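Local coordinates for protein lipoteichoic acid primase (Listeria monocytogenes, PDB 4UOP) that is a sulfatase-family enzyme of the cell exterior whose catalytic domain holds a magnesium ion, at residues Asp193-Leu196 with Tyr197-Phe201; Gly272-Asp276 with Ser277-Phe281; Gln292-Glu295 with Glu296-Lys299; Leu321-Pro324 with Gly325-Asn328. One frame throughout, in Å; residues are numbered along the deposited sequence.

Contact 1: Asp193-Leu196 with Tyr197-Phe201; sequences DEVL and YNKAF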
loop_
_atom_site.group_PDB
_atom_site.type_symbol
_atom_site.label_atom_id
_atom_site.label_comp_id
_atom_site.label_asym_id
_atom_site.label_seq_id
_atom_site.Cartn_x
_atom_site.Cartn_y
_atom_site.Cartn_z
ATOM N N ASP B 193 -8.955 23.841 13.061
ATOM C CA ASP B 193 -7.601 24.322 13.320
ATOM C C ASP B 193 -7.609 25.485 14.323
ATOM O O ASP B 193 -6.670 25.624 15.091
ATOM C CB ASP B 193 -6.907 24.783 12.036
ATOM C CG ASP B 193 -6.569 23.639 11.086
ATOM O OD1 ASP B 193 -6.757 22.443 11.419
ATOM O OD2 ASP B 193 -6.099 23.960 9.978
ATOM N N GLU B 194 -8.640 26.340 14.303
ATOM C CA GLU B 194 -8.728 27.408 15.298
ATOM C C GLU B 194 -8.738 26.840 16.719
ATOM O O GLU B 194 -8.070 27.357 17.590
ATOM C CB GLU B 194 -9.963 28.298 15.095
ATOM C CG GLU B 194 -10.003 29.491 16.042
ATOM C CD GLU B 194 -11.017 30.558 15.638
ATOM O OE1 GLU B 194 -11.931 30.265 14.840
ATOM O OE2 GLU B 194 -10.892 31.709 16.122
ATOM N N VAL B 195 -9.489 25.769 16.938
ATOM C CA VAL B 195 -9.560 25.133 18.261
ATOM C C VAL B 195 -8.208 24.463 18.593
ATOM O O VAL B 195 -7.743 24.523 19.736
ATOM C CB VAL B 195 -10.712 24.111 18.322
ATOM C CG1 VAL B 195 -10.679 23.315 19.611
ATOM C CG2 VAL B 195 -12.068 24.819 18.174
ATOM N N LEU B 196 -7.582 23.848 17.587
ATOM C CA LEU B 196 -6.257 23.233 17.759
ATOM C C LEU B 196 -5.292 24.245 18.342
ATOM O O LEU B 196 -4.692 24.016 19.411
ATOM C CB LEU B 196 -5.725 22.699 16.418
ATOM C CG LEU B 196 -4.255 22.265 16.379
ATOM C CD1 LEU B 196 -4.062 21.017 17.226
ATOM C CD2 LEU B 196 -3.824 22.033 14.949
ATOM N N TYR B 197 -5.190 25.403 17.688
ATOM C CA TYR B 197 -4.208 26.395 18.095
ATOM C C TYR B 197 -4.588 27.093 19.407
ATOM O O TYR B 197 -3.733 27.357 20.254
ATOM C CB TYR B 197 -3.983 27.423 16.990
ATOM C CG TYR B 197 -3.452 26.830 15.703
ATOM C CD1 TYR B 197 -2.324 26.000 15.707
ATOM C CD2 TYR B 197 -4.058 27.096 14.487
ATOM C CE1 TYR B 197 -1.847 25.444 14.535
ATOM C CE2 TYR B 197 -3.575 26.565 13.305
ATOM C CZ TYR B 197 -2.462 25.719 13.330
ATOM O OH TYR B 197 -1.995 25.160 12.152
ATOM N N ASN B 198 -5.871 27.400 19.567
ATOM C CA ASN B 198 -6.335 28.074 20.780
ATOM C C ASN B 198 -6.219 27.238 22.050
ATOM O O ASN B 198 -5.986 27.779 23.116
ATOM C CB ASN B 198 -7.773 28.571 20.606
ATOM C CG ASN B 198 -7.850 29.841 19.791
ATOM O OD1 ASN B 198 -6.864 30.553 19.643
ATOM N ND2 ASN B 198 -9.032 30.143 19.273
ATOM N N LYS B 199 -6.419 25.936 21.955
ATOM C CA LYS B 199 -6.289 25.082 23.123
ATOM C C LYS B 199 -4.851 24.624 23.354
ATOM O O LYS B 199 -4.475 24.386 24.485
ATOM C CB LYS B 199 -7.244 23.904 23.057
ATOM C CG LYS B 199 -8.700 24.353 23.182
ATOM C CD LYS B 199 -9.643 23.184 23.364
ATOM C CE LYS B 199 -11.035 23.648 23.762
ATOM N NZ LYS B 199 -11.106 24.033 25.200
ATOM N N ALA B 200 -4.037 24.560 22.308
ATOM C CA ALA B 200 -2.614 24.208 22.499
ATOM C C ALA B 200 -1.828 25.370 23.115
ATOM O O ALA B 200 -0.989 25.171 23.999
ATOM C CB ALA B 200 -1.977 23.783 21.187
ATOM N N PHE B 201 -2.109 26.585 22.661
ATOM C CA PHE B 201 -1.298 27.728 23.022
ATOM C C PHE B 201 -1.101 27.917 24.547
ATOM O O PHE B 201 0.027 28.141 24.992
ATOM C CB PHE B 201 -1.809 29.015 22.342
ATOM C CG PHE B 201 -1.105 30.245 22.816
ATOM C CD1 PHE B 201 0.132 30.589 22.298
ATOM C CD2 PHE B 201 -1.658 31.030 23.816
ATOM C CE1 PHE B 201 0.799 31.716 22.756
ATOM C CE2 PHE B 201 -1.001 32.152 24.276
ATOM C CZ PHE B 201 0.227 32.492 23.742
HETATM O O HOH W 1 -3.856 25.448 10.180
#
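L196 lays its CD2 methyl over one face of the Y197 ring, 4.0 Å from CE1 of Y197, while D193 meets the same tyrosine through CB, also 4.0 Å from CE2 of Y197. CG of Y197 stands beside its own backbone N (chi1 -61°), which turns the ring back along the first turn of the helix; the D193 carbonyl oxygen comes to 3.1 Å from CD2 of Y197. At the far end of the ring a water lies in its plane. It accepts from OH of Y197 at 2.7 Å and donates to OD2 of D193, bridging the phenol and the carboxylate. OD1 of D193 has a separate partner in the backbone N of V221. These residues open helix 193-209, where four successive bonds from residue i+4 to i, among them Y197 N to D193 O at 3.0 Å, establish a regular alpha-helical start. It packs against helix 246-271, with Y197 stacked on F264 and reaching V63 and L65 of the central sheet. V195 is buried against F181; K199 runs alongside it, CD 3.9 Å from CG1 of V195. Looser are the lysine's end, bent at its last torsion and leading away, and the partly exposed pair E194 and N198: CG of E194 lies 3.4 Å from ND2 of N198, carboxylate and amide planes 50° apart, and OD1 of N198 accepts from K267.

Contact 2: Gly272-Asp276 with Ser277-Phe281; sequences GIWDD and SVVVF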
loop_
_atom_site.group_PDB
_atom_site.type_symbol
_atom_site.label_atom_id
_atom_site.label_comp_id
_atom_site.label_asym_id
_atom_site.label_seq_id
_atom_site.Cartn_x
_atom_site.Cartn_y
_atom_site.Cartn_z
ATOM N N GLY B 272 6.096 36.180 23.315
ATOM C CA GLY B 272 7.545 35.980 23.454
ATOM C C GLY B 272 8.046 34.588 23.061
ATOM O O GLY B 272 9.260 34.362 22.945
ATOM N N ILE B 273 7.133 33.646 22.848
ATOM C CA ILE B 273 7.534 32.274 22.504
ATOM C C ILE B 273 8.266 32.235 21.152
ATOM O O ILE B 273 9.245 31.510 20.995
ATOM C CB ILE B 273 6.328 31.321 22.529
ATOM C CG1 ILE B 273 5.846 31.141 23.970
ATOM C CG2 ILE B 273 6.686 29.954 21.964
ATOM C CD1 ILE B 273 4.449 30.571 24.067
ATOM N N TRP B 274 7.810 33.037 20.196
ATOM C CA TRP B 274 8.394 33.048 18.838
ATOM C C TRP B 274 9.889 33.343 18.876
ATOM O O TRP B 274 10.686 32.698 18.181
ATOM C CB TRP B 274 7.686 34.083 17.995
ATOM C CG TRP B 274 8.102 34.177 16.567
ATOM C CD1 TRP B 274 8.890 35.142 16.009
ATOM C CD2 TRP B 274 7.710 33.308 15.499
ATOM N NE1 TRP B 274 9.015 34.930 14.656
ATOM C CE2 TRP B 274 8.325 33.794 14.320
ATOM C CE3 TRP B 274 6.921 32.151 15.424
ATOM C CZ2 TRP B 274 8.148 33.179 13.075
ATOM C CZ3 TRP B 274 6.746 31.541 14.189
ATOM C CH2 TRP B 274 7.356 32.057 13.029
ATOM N N ASP B 275 10.253 34.315 19.705
ATOM C CA ASP B 275 11.640 34.762 19.811
ATOM C C ASP B 275 12.489 33.815 20.631
ATOM O O ASP B 275 13.697 34.029 20.740
ATOM C CB ASP B 275 11.704 36.164 20.429
ATOM C CG ASP B 275 11.048 37.220 19.555
ATOM O OD1 ASP B 275 11.152 37.124 18.316
ATOM O OD2 ASP B 275 10.430 38.160 20.096
ATOM N N ASP B 276 11.879 32.773 21.193
ATOM C CA ASP B 276 12.581 31.775 21.977
ATOM C C ASP B 276 12.387 30.348 21.454
ATOM O O ASP B 276 12.599 29.385 22.202
ATOM C CB ASP B 276 12.106 31.850 23.437
ATOM C CG ASP B 276 13.125 32.517 24.369
ATOM O OD1 ASP B 276 14.105 33.147 23.883
ATOM O OD2 ASP B 276 12.934 32.397 25.608
ATOM N N SER B 277 12.031 30.206 20.174
ATOM C CA SER B 277 11.673 28.901 19.609
ATOM C C SER B 277 12.133 28.731 18.171
ATOM O O SER B 277 12.086 29.675 17.382
ATOM C CB SER B 277 10.144 28.708 19.628
ATOM O OG SER B 277 9.629 28.783 20.930
ATOM N N VAL B 278 12.561 27.513 17.835
ATOM C CA VAL B 278 12.669 27.071 16.456
ATOM C C VAL B 278 11.251 26.699 16.053
ATOM O O VAL B 278 10.558 25.994 16.790
ATOM C CB VAL B 278 13.577 25.840 16.332
ATOM C CG1 VAL B 278 13.602 25.308 14.906
ATOM C CG2 VAL B 278 14.987 26.180 16.808
ATOM N N VAL B 279 10.820 27.194 14.907
ATOM C CA VAL B 279 9.500 26.864 14.396
ATOM C C VAL B 279 9.621 26.355 12.963
ATOM O O VAL B 279 10.293 26.979 12.127
ATOM C CB VAL B 279 8.548 28.065 14.477
ATOM C CG1 VAL B 279 7.171 27.651 14.004
ATOM C CG2 VAL B 279 8.464 28.601 15.902
ATOM N N VAL B 280 9.020 25.193 12.710
ATOM C CA VAL B 280 9.041 24.534 11.413
ATOM C C VAL B 280 7.591 24.323 10.960
ATOM O O VAL B 280 6.761 23.852 11.751
ATOM C CB VAL B 280 9.717 23.158 11.476
ATOM C CG1 VAL B 280 9.833 22.547 10.093
ATOM C CG2 VAL B 280 11.083 23.268 12.132
ATOM N N PHE B 281 7.315 24.668 9.709
ATOM C CA PHE B 281 6.022 24.402 9.095
ATOM C C PHE B 281 6.257 23.591 7.843
ATOM O O PHE B 281 7.113 23.948 7.037
ATOM C CB PHE B 281 5.321 25.697 8.683
ATOM C CG PHE B 281 5.147 26.691 9.790
ATOM C CD1 PHE B 281 4.679 26.301 11.029
ATOM C CD2 PHE B 281 5.416 28.033 9.579
ATOM C CE1 PHE B 281 4.513 27.219 12.051
ATOM C CE2 PHE B 281 5.254 28.962 10.608
ATOM C CZ PHE B 281 4.792 28.556 11.830
#
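The carbonyl oxygen of I273 receives the hydroxyl of S277, OG to O 2.8 Å, and also the backbone N of D276 at 2.9 Å from that O of I273. The two donors arrive from opposite faces of the carbonyl plane; OG stands 41° out of it. Because OG of S277 sits beside its own backbone N (chi1 -59°), the hydroxyl is turned back toward the preceding turn, where it also lies 3.3 Å from CG2 of I273. S277 N makes only a weak bond, 3.5 Å, to W274 O, whose stronger donor is NE2 of H322. These bonds tie the short 3-10 turn at W274 and D275 to the first residue of the strand. Beyond them the contact is apolar. The six-membered part of the W274 indole crosses V279 at about a right angle, CZ3 of W274 being 3.8 Å from CG2 of V279. Further along, CZ of F281 lies near the indole plane at its edge, 4.3 Å from the same CZ3. G272, with positive phi, takes the chain out of helix 246-271, and strand 277-283 then enters the sheet. The turn thus completes a beta-alpha-beta crossover from strand 214-219 through helix 246-271 to strand 277-283, with strand 59-65 between the two; W274 stacks on H322 of strand 319-322, and F281 packs on L261 and I265 of that helix.

Contact 3: Gln292-Glu295 with Glu296-Lys299; sequences QLPE and EQKK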
loop_
_atom_site.group_PDB
_atom_site.type_symbol
_atom_site.label_atom_id
_atom_site.label_comp_id
_atom_site.label_asym_id
_atom_site.label_seq_id
_atom_site.Cartn_x
_atom_site.Cartn_y
_atom_site.Cartn_z
ATOM N N GLN B 292 -4.194 16.274 -13.716
ATOM C CA GLN B 292 -5.553 15.770 -13.889
ATOM C C GLN B 292 -6.644 16.829 -13.712
ATOM O O GLN B 292 -7.829 16.506 -13.794
ATOM C CB GLN B 292 -5.832 14.624 -12.923
ATOM C CG GLN B 292 -4.950 13.408 -13.163
ATOM C CD GLN B 292 -5.524 12.105 -12.630
ATOM O OE1 GLN B 292 -6.732 11.862 -12.706
ATOM N NE2 GLN B 292 -4.651 11.227 -12.167
ATOM N N LEU B 293 -6.268 18.080 -13.468
ATOM C CA LEU B 293 -7.266 19.147 -13.333
ATOM C C LEU B 293 -7.972 19.384 -14.665
ATOM O O LEU B 293 -7.380 19.178 -15.725
ATOM C CB LEU B 293 -6.616 20.464 -12.881
ATOM C CG LEU B 293 -6.140 20.532 -11.427
ATOM C CD1 LEU B 293 -5.258 21.754 -11.213
ATOM C CD2 LEU B 293 -7.325 20.559 -10.473
ATOM N N PRO B 294 -9.224 19.872 -14.609
ATOM C CA PRO B 294 -9.810 20.407 -15.837
ATOM C C PRO B 294 -8.913 21.474 -16.444
ATOM O O PRO B 294 -8.296 22.262 -15.717
ATOM C CB PRO B 294 -11.137 21.019 -15.371
ATOM C CG PRO B 294 -11.470 20.315 -14.106
ATOM C CD PRO B 294 -10.155 19.917 -13.472
ATOM N N GLU B 295 -8.848 21.511 -17.774
ATOM C CA GLU B 295 -7.920 22.397 -18.458
ATOM C C GLU B 295 -8.009 23.845 -18.003
ATOM O O GLU B 295 -6.982 24.506 -17.838
ATOM C CB GLU B 295 -8.094 22.300 -19.985
ATOM C CG GLU B 295 -7.324 21.143 -20.602
ATOM C CD GLU B 295 -5.817 21.268 -20.412
ATOM O OE1 GLU B 295 -5.303 22.409 -20.370
ATOM O OE2 GLU B 295 -5.145 20.221 -20.311
ATOM N N GLU B 296 -9.221 24.347 -17.788
ATOM C CA GLU B 296 -9.361 25.756 -17.422
ATOM C C GLU B 296 -8.974 26.052 -15.962
ATOM O O GLU B 296 -8.798 27.220 -15.607
ATOM C CB GLU B 296 -10.763 26.284 -17.744
ATOM C CG GLU B 296 -11.850 25.953 -16.729
ATOM C CD GLU B 296 -12.373 24.537 -16.838
ATOM O OE1 GLU B 296 -11.942 23.795 -17.747
ATOM O OE2 GLU B 296 -13.240 24.172 -16.020
ATOM N N GLN B 297 -8.846 25.009 -15.135
ATOM C CA GLN B 297 -8.358 25.180 -13.753
ATOM C C GLN B 297 -6.837 25.152 -13.676
ATOM O O GLN B 297 -6.262 25.616 -12.686
ATOM C CB GLN B 297 -8.923 24.100 -12.838
ATOM C CG GLN B 297 -10.402 24.240 -12.572
ATOM C CD GLN B 297 -10.888 23.336 -11.469
ATOM O OE1 GLN B 297 -10.209 22.394 -11.061
ATOM N NE2 GLN B 297 -12.068 23.640 -10.953
ATOM N N LYS B 298 -6.173 24.640 -14.708
ATOM C CA LYS B 298 -4.706 24.541 -14.668
ATOM C C LYS B 298 -4.010 25.901 -14.560
ATOM O O LYS B 298 -2.920 25.986 -13.999
ATOM C CB LYS B 298 -4.171 23.749 -15.862
ATOM C CG LYS B 298 -4.454 22.269 -15.738
ATOM C CD LYS B 298 -3.793 21.463 -16.837
ATOM C CE LYS B 298 -4.291 20.030 -16.796
ATOM N NZ LYS B 298 -3.603 19.182 -17.804
ATOM N N LYS B 299 -4.647 26.975 -15.031
ATOM C CA LYS B 299 -4.054 28.320 -14.881
ATOM C C LYS B 299 -3.876 28.791 -13.422
ATOM O O LYS B 299 -3.186 29.786 -13.175
ATOM C CB LYS B 299 -4.867 29.368 -15.632
ATOM C CG LYS B 299 -6.221 29.669 -15.016
ATOM C CD LYS B 299 -6.880 30.865 -15.700
ATOM C CE LYS B 299 -8.297 31.071 -15.210
ATOM N NZ LYS B 299 -9.229 30.016 -15.701
HETATM O O HOH W 2 -6.047 26.894 -17.620
#
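L293 and P294 are extended, with psi near 150° at L293, and the chain then coils into helical angles from E295 to K299, forming an irregular helical turn at the surface, in the loop between strand 277-283 and helix 312-315. Its main bonds run from residue i+3 to i, as in a 3-10 turn: Q297 N to P294 O is 2.9 Å, and K298 N to E295 O is 3.2 Å with the donor well above the carbonyl plane; K298 N to P294 O is a weak i+4 to i bond. K298 runs out fully extended, so that NZ reaches OE2 of E295 at 3.1 Å in a salt bridge, approaching from above the carboxylate plane; D291 O takes a second bond from the same ammonium. On the buried side Q297 lies alongside P294, its OE1 3.5 Å from CD of P294 and equally far from CD2 of L293, which crosses it at about a right angle. NE2 of Q297 donates to D241 O, joining the coil to the chain just ahead of helix 246-271. A water bridges the ends of the turn, donating to O of E295 at 2.6 Å and accepting from N of K299 at 2.9 Å.

Contact 4: Leu321-Pro324 with Gly325-Asn328; sequences LHYP and GMEN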
loop_
_atom_site.group_PDB
_atom_site.type_symbol
_atom_site.label_atom_id
_atom_site.label_comp_id
_atom_site.label_asym_id
_atom_site.label_seq_id
_atom_site.Cartn_x
_atom_site.Cartn_y
_atom_site.Cartn_z
ATOM N N LEU B 321 11.303 27.363 7.907
ATOM C CA LEU B 321 12.018 27.230 9.147
ATOM C C LEU B 321 12.392 28.592 9.698
ATOM O O LEU B 321 12.975 29.427 8.995
ATOM C CB LEU B 321 13.273 26.375 8.958
ATOM C CG LEU B 321 14.011 26.161 10.294
ATOM C CD1 LEU B 321 14.256 24.689 10.603
ATOM C CD2 LEU B 321 15.309 26.939 10.273
ATOM N N HIS B 322 12.047 28.796 10.961
ATOM C CA HIS B 322 12.379 30.008 11.699
ATOM C C HIS B 322 13.238 29.629 12.894
ATOM O O HIS B 322 13.010 28.593 13.524
ATOM C CB HIS B 322 11.094 30.692 12.174
ATOM C CG HIS B 322 11.250 31.504 13.430
ATOM N ND1 HIS B 322 11.669 32.819 13.418
ATOM C CD2 HIS B 322 11.041 31.191 14.730
ATOM C CE1 HIS B 322 11.730 33.272 14.657
ATOM N NE2 HIS B 322 11.352 32.304 15.474
ATOM N N TYR B 323 14.233 30.457 13.199
ATOM C CA TYR B 323 14.870 30.386 14.512
ATOM C C TYR B 323 15.290 31.773 14.947
ATOM O O TYR B 323 15.572 32.627 14.094
ATOM C CB TYR B 323 16.032 29.381 14.545
ATOM C CG TYR B 323 17.226 29.710 13.682
ATOM C CD1 TYR B 323 18.260 30.518 14.154
ATOM C CD2 TYR B 323 17.350 29.173 12.408
ATOM C CE1 TYR B 323 19.373 30.801 13.360
ATOM C CE2 TYR B 323 18.448 29.450 11.610
ATOM C CZ TYR B 323 19.460 30.254 12.089
ATOM O OH TYR B 323 20.538 30.522 11.272
ATOM N N PRO B 324 15.321 32.009 16.260
ATOM C CA PRO B 324 15.630 33.363 16.741
ATOM C C PRO B 324 17.025 33.848 16.328
ATOM O O PRO B 324 18.000 33.098 16.429
ATOM C CB PRO B 324 15.543 33.234 18.264
ATOM C CG PRO B 324 14.759 31.987 18.509
ATOM C CD PRO B 324 15.115 31.067 17.377
ATOM N N GLY B 325 17.097 35.089 15.868
ATOM C CA GLY B 325 18.367 35.687 15.477
ATOM C C GLY B 325 18.933 35.152 14.177
ATOM O O GLY B 325 20.136 35.263 13.936
ATOM N N MET B 326 18.086 34.547 13.342
ATOM C CA MET B 326 18.510 34.117 12.010
ATOM C C MET B 326 18.942 35.343 11.206
ATOM O O MET B 326 18.214 36.331 11.145
ATOM C CB MET B 326 17.353 33.416 11.288
ATOM C CG MET B 326 17.587 33.180 9.795
ATOM S SD MET B 326 16.128 32.509 8.988
ATOM C CE MET B 326 16.024 30.920 9.786
ATOM N N GLU B 327 20.119 35.287 10.597
ATOM C CA GLU B 327 20.614 36.436 9.828
ATOM C C GLU B 327 20.542 36.207 8.319
ATOM O O GLU B 327 20.737 37.135 7.538
ATOM C CB GLU B 327 22.039 36.796 10.251
ATOM C CG GLU B 327 23.106 35.789 9.849
ATOM C CD GLU B 327 24.477 36.157 10.390
ATOM O OE1 GLU B 327 24.569 36.552 11.577
ATOM O OE2 GLU B 327 25.462 36.048 9.627
ATOM N N ASN B 328 20.219 34.981 7.924
ATOM C CA ASN B 328 20.366 34.524 6.555
ATOM C C ASN B 328 19.056 33.946 5.991
ATOM O O ASN B 328 19.044 32.823 5.507
ATOM C CB ASN B 328 21.461 33.448 6.579
ATOM C CG ASN B 328 21.879 32.989 5.204
ATOM O OD1 ASN B 328 21.758 33.723 4.225
ATOM N ND2 ASN B 328 22.384 31.761 5.124
HETATM O O HOH W 3 21.149 32.607 9.633
#
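The phenol ring of Y323 has CB of M326 over the centre of one face, 3.9 Å from the ring centroid and 13° off the normal, a CH-pi contact; at its edge, in the ring plane, lies CD2 of L321. Y323 and M326 are the first and last residues of a type II beta turn leading off strand 319-322. G325 holds its third position with positive phi, and M326 N returns to Y323 O at 3.3 Å to close it. CG of Y323 lies between its own backbone N and carbonyl carbon (chi1 65°), which folds the ring over the turn, and M326, extended as far as its sulfur, bends at chi3 (-66°) to bring its methyl back. CE of M326 thus comes to 3.4 Å from CE2 of Y323, while SD of M326 stands obliquely, 5.2 Å from the centroid, in a Met-aromatic contact. The same CE lies 4.1 Å from CD2 of L321. M94 of strand 94-100 packs on both Y323 and M326, and L348 of helix 341-348 on L321 and Y323. Past the ring, one water is hydrogen-bonded to OH of Y323 at 2.7 Å and accepts from N of E327 at 3.0 Å.

Along the chain the four contacts follow in series, all in the sulfatase-family part of the chain. Contacts 2 and 4 are the closest pair, their centres about 9 Å apart, because strands 277-283 and 319-322 are antiparallel neighbours in the mixed sheet; V279 O to H322 N, 2.8 Å, is a probable hydrogen bond between them. Contact 1, about 16 Å from contact 2 between centres, touches it through F201 CE1 and I273 CD1 at 4.0 Å, where helix 193-209 meets the loop after helix 246-271. Contact 3 stands apart, about 35 to 38 Å from the others, centre to centre, near the second subunit, whose K231 is hydrogen-bonded to Q292. Three contacts thus belong to the sheet-and-helix body, and one to a peripheral loop.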